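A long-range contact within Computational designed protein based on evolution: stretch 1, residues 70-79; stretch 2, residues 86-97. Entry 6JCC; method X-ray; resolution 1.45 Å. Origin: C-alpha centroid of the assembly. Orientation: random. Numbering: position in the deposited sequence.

Stretch 1, residues 70-79: EAQALIDALR
Stretch 2 86-97: LADKLKKYLPLE

Two nearly antiparallel helices of one chain pack through a small apolar seam of alanine, leucine and isoleucine, closed at one end by an Arg79–Asp88 salt bridge. Residues 70-79 are helical throughout, with phi/psi near -62/-44 and i to i+4 hydrogen bonds such as Ile75 N to Ala71 O (3.1 Å) and Leu78 N to Leu74 O (3.0 Å). The second helix runs through Tyr93; Leu94, at -68/127, is the first residue to leave helical geometry, and Pro95 (-89/48) and Leu96 (-135/153) carry the chain onward.

The helix axes approach to 8.8 Å, with 161° between their N-to-C directions. Register is set by Ile75 CA and Ala87 CA, 5.1 Å apart, and by Ala71 CA and Leu96 CA at 7.5 Å. In all, 499 Å² is buried, both sides summed.

Ala87 is the close point of the packing. Its CB points toward the first helix and lies 3.7 Å from Ile75 O, 3.9 Å from Leu78 CB and 3.6 Å from Arg79 CG; a lone methyl suits a place where it rests almost directly on the opposing backbone. Ile75 (chi1 m, chi2 t) leaves its backbone sideways, yet CG2 reaches to 4.0 Å from Ala87 CB, while CD1 extends to 3.7 Å from Lys91 CB and 4.2 Å from Leu94 CD1. The Lys91 side chain is modelled only to CB.

Leucines fill the buried flank. Leu90 (chi1 t, chi2 p) places CD2 3.1 Å from Leu74 CD2, a notably tight methyl contact, and 3.6 Å from Leu78 CD1. Leu74 is t,t and Leu78 m,t; Leu78 CD1 also comes within 4.2 Å of Leu86 O. Further along, the small Ala71 points toward the segment that follows the second helix: its CB lies 4.2 Å from Leu94 CD1 and 4.4 Å from Leu96 CD1, both leucines being m,t. The contact thus continues past the helix end without polar bonds.

At the more exposed margin, Arg79 extends with chi1 m, chi2 t and chi3 t, then turns at chi4 -74°. Its NH1 and NH2 both donate to Asp88 OD1, at 2.9 Å and 2.8 Å with N-H...acceptor angles of 142° and 148°, forming a forked salt bridge to one oxygen. Asp88 (chi1 m, chi2 -25°) starts away from the first helix, but its carboxylate comes back to meet the guanidinium near its plane. Ala87 CB lies over one guanidinium face, so the arginine combines apolar packing with charge pairing.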

# COMPACT_ATOMS: atom_id res chain seq x y z
N GLU A 70 7.97 -8.26 -2.29
CA GLU A 70 7.40 -6.96 -2.63
C GLU A 70 6.72 -6.31 -1.43
O GLU A 70 6.84 -5.11 -1.22
CB GLU A 70 6.41 -7.09 -3.79
CG GLU A 70 7.09 -7.32 -5.13
CD GLU A 70 6.13 -7.71 -6.23
OE1 GLU A 70 4.96 -8.06 -5.97
OE2 GLU A 70 6.57 -7.69 -7.39
N ALA A 71 5.97 -7.10 -0.67
CA ALA A 71 5.35 -6.62 0.56
C ALA A 71 6.40 -6.14 1.57
O ALA A 71 6.25 -5.07 2.16
CB ALA A 71 4.46 -7.69 1.18
N GLN A 72 7.47 -6.91 1.73
CA GLN A 72 8.57 -6.51 2.61
C GLN A 72 9.27 -5.24 2.12
O GLN A 72 9.61 -4.38 2.94
CB GLN A 72 9.60 -7.64 2.76
CG GLN A 72 10.63 -7.42 3.86
CD GLN A 72 10.03 -7.19 5.24
OE1 GLN A 72 10.32 -6.20 5.90
NE2 GLN A 72 9.17 -8.11 5.68
N ALA A 73 9.47 -5.12 0.81
CA ALA A 73 10.07 -3.92 0.21
C ALA A 73 9.25 -2.66 0.52
O ALA A 73 9.80 -1.60 0.82
CB ALA A 73 10.22 -4.09 -1.29
N LEU A 74 7.94 -2.81 0.44
CA LEU A 74 7.03 -1.72 0.75
C LEU A 74 7.17 -1.28 2.22
O LEU A 74 7.26 -0.09 2.52
CB LEU A 74 5.61 -2.18 0.44
CG LEU A 74 4.53 -1.14 0.29
CD1 LEU A 74 3.42 -1.64 -0.62
CD2 LEU A 74 3.95 -0.89 1.65
N ILE A 75 7.19 -2.26 3.11
CA ILE A 75 7.36 -2.01 4.55
C ILE A 75 8.71 -1.35 4.82
O ILE A 75 8.78 -0.34 5.54
CB ILE A 75 7.20 -3.32 5.37
CG1 ILE A 75 5.75 -3.83 5.28
CG2 ILE A 75 7.55 -3.11 6.84
CD1 ILE A 75 5.60 -5.31 5.53
N ASP A 76 9.77 -1.90 4.24
CA ASP A 76 11.12 -1.31 4.36
C ASP A 76 11.17 0.12 3.83
O ASP A 76 11.81 0.98 4.42
CB ASP A 76 12.16 -2.16 3.61
CG ASP A 76 12.41 -3.52 4.25
OD1 ASP A 76 11.93 -3.78 5.37
OD2 ASP A 76 13.12 -4.33 3.63
N ALA A 77 10.48 0.37 2.72
CA ALA A 77 10.44 1.70 2.12
C ALA A 77 9.75 2.73 3.02
O ALA A 77 10.21 3.87 3.11
CB ALA A 77 9.77 1.65 0.76
N LEU A 78 8.65 2.33 3.66
CA LEU A 78 7.99 3.19 4.65
C LEU A 78 8.95 3.58 5.77
O LEU A 78 9.01 4.75 6.15
CB LEU A 78 6.75 2.51 5.25
CG LEU A 78 5.48 2.63 4.42
CD1 LEU A 78 4.46 1.59 4.86
CD2 LEU A 78 4.88 4.03 4.52
N ARG A 79 9.69 2.60 6.28
CA ARG A 79 10.69 2.85 7.32
C ARG A 79 11.80 3.77 6.82
O ARG A 79 12.19 4.71 7.51
CB ARG A 79 11.29 1.55 7.83
CG ARG A 79 10.30 0.66 8.55
CD ARG A 79 10.99 -0.55 9.17
NE ARG A 79 10.03 -1.63 9.43
CZ ARG A 79 9.13 -1.64 10.42
NH1 ARG A 79 9.02 -0.62 11.27
NH2 ARG A 79 8.32 -2.68 10.54
N LEU A 86 3.57 3.54 10.79
CA LEU A 86 2.78 3.11 9.63
C LEU A 86 3.29 1.81 9.02
O LEU A 86 2.50 0.98 8.57
CB LEU A 86 2.72 4.20 8.56
CG LEU A 86 1.98 5.48 8.96
CD1 LEU A 86 2.08 6.51 7.85
CD2 LEU A 86 0.52 5.22 9.30
N ALA A 87 4.61 1.63 9.01
CA ALA A 87 5.21 0.36 8.55
C ALA A 87 4.77 -0.82 9.43
O ALA A 87 4.42 -1.89 8.92
CB ALA A 87 6.73 0.47 8.52
N ASP A 88 4.77 -0.60 10.75
CA ASP A 88 4.33 -1.62 11.70
C ASP A 88 2.84 -1.94 11.56
O ASP A 88 2.46 -3.11 11.59
CB ASP A 88 4.62 -1.20 13.14
CG ASP A 88 6.09 -1.15 13.45
OD1 ASP A 88 6.89 -1.84 12.79
OD2 ASP A 88 6.45 -0.42 14.38
N LYS A 89 2.02 -0.90 11.43
CA LYS A 89 0.57 -1.07 11.25
C LYS A 89 0.25 -1.78 9.93
O LYS A 89 -0.60 -2.66 9.90
CB LYS A 89 -0.15 0.27 11.30
CG LYS A 89 -0.25 0.86 12.70
CD LYS A 89 -0.75 2.30 12.65
CE LYS A 89 -0.97 2.87 14.05
NZ LYS A 89 0.27 2.89 14.88
N LEU A 90 0.94 -1.40 8.86
CA LEU A 90 0.72 -2.02 7.56
C LEU A 90 1.09 -3.50 7.57
O LEU A 90 0.32 -4.33 7.09
CB LEU A 90 1.49 -1.30 6.46
CG LEU A 90 1.21 -1.79 5.04
CD1 LEU A 90 -0.25 -1.66 4.64
CD2 LEU A 90 2.07 -0.99 4.10
N LYS A 91 2.26 -3.83 8.13
CA LYS A 91 2.70 -5.22 8.26
C LYS A 91 1.69 -6.08 9.05
O LYS A 91 1.47 -7.24 8.71
CB LYS A 91 4.08 -5.29 8.92
N LYS A 92 1.10 -5.49 10.08
CA LYS A 92 0.10 -6.16 10.92
C LYS A 92 -1.16 -6.55 10.14
O LYS A 92 -1.63 -7.68 10.25
CB LYS A 92 -0.29 -5.26 12.10
CG LYS A 92 -1.23 -5.88 13.13
CD LYS A 92 -1.71 -4.83 14.12
CE LYS A 92 -2.41 -5.45 15.32
NZ LYS A 92 -2.99 -4.41 16.21
N TYR A 93 -1.69 -5.61 9.36
CA TYR A 93 -2.98 -5.80 8.67
C TYR A 93 -2.88 -6.31 7.22
O TYR A 93 -3.91 -6.65 6.63
CB TYR A 93 -3.80 -4.52 8.74
CG TYR A 93 -4.24 -4.19 10.15
CD1 TYR A 93 -5.23 -4.95 10.78
CD2 TYR A 93 -3.66 -3.15 10.87
CE1 TYR A 93 -5.63 -4.66 12.08
CE2 TYR A 93 -4.05 -2.85 12.16
CZ TYR A 93 -5.04 -3.61 12.77
OH TYR A 93 -5.43 -3.32 14.05
N LEU A 94 -1.67 -6.40 6.67
CA LEU A 94 -1.49 -7.03 5.36
C LEU A 94 -1.77 -8.52 5.51
O LEU A 94 -1.17 -9.16 6.36
CB LEU A 94 -0.06 -6.87 4.83
CG LEU A 94 0.29 -5.62 4.03
CD1 LEU A 94 1.77 -5.61 3.72
CD2 LEU A 94 -0.51 -5.54 2.75
N PRO A 95 -2.66 -9.07 4.67
CA PRO A 95 -2.95 -10.50 4.73
C PRO A 95 -2.01 -11.30 3.83
O PRO A 95 -2.45 -12.15 3.04
CB PRO A 95 -4.38 -10.56 4.22
CG PRO A 95 -4.38 -9.54 3.14
CD PRO A 95 -3.49 -8.42 3.63
N LEU A 96 -0.72 -11.01 3.94
CA LEU A 96 0.30 -11.58 3.10
C LEU A 96 1.45 -11.99 3.98
O LEU A 96 1.66 -11.41 5.05
CB LEU A 96 0.80 -10.54 2.09
CG LEU A 96 -0.24 -9.97 1.13
CD1 LEU A 96 0.32 -8.79 0.34
CD2 LEU A 96 -0.72 -11.04 0.18
N GLU A 97 2.19 -12.99 3.53
CA GLU A 97 3.34 -13.49 4.26
C GLU A 97 4.58 -12.70 3.87
O GLU A 97 4.75 -11.56 4.30
CB GLU A 97 3.53 -14.99 3.98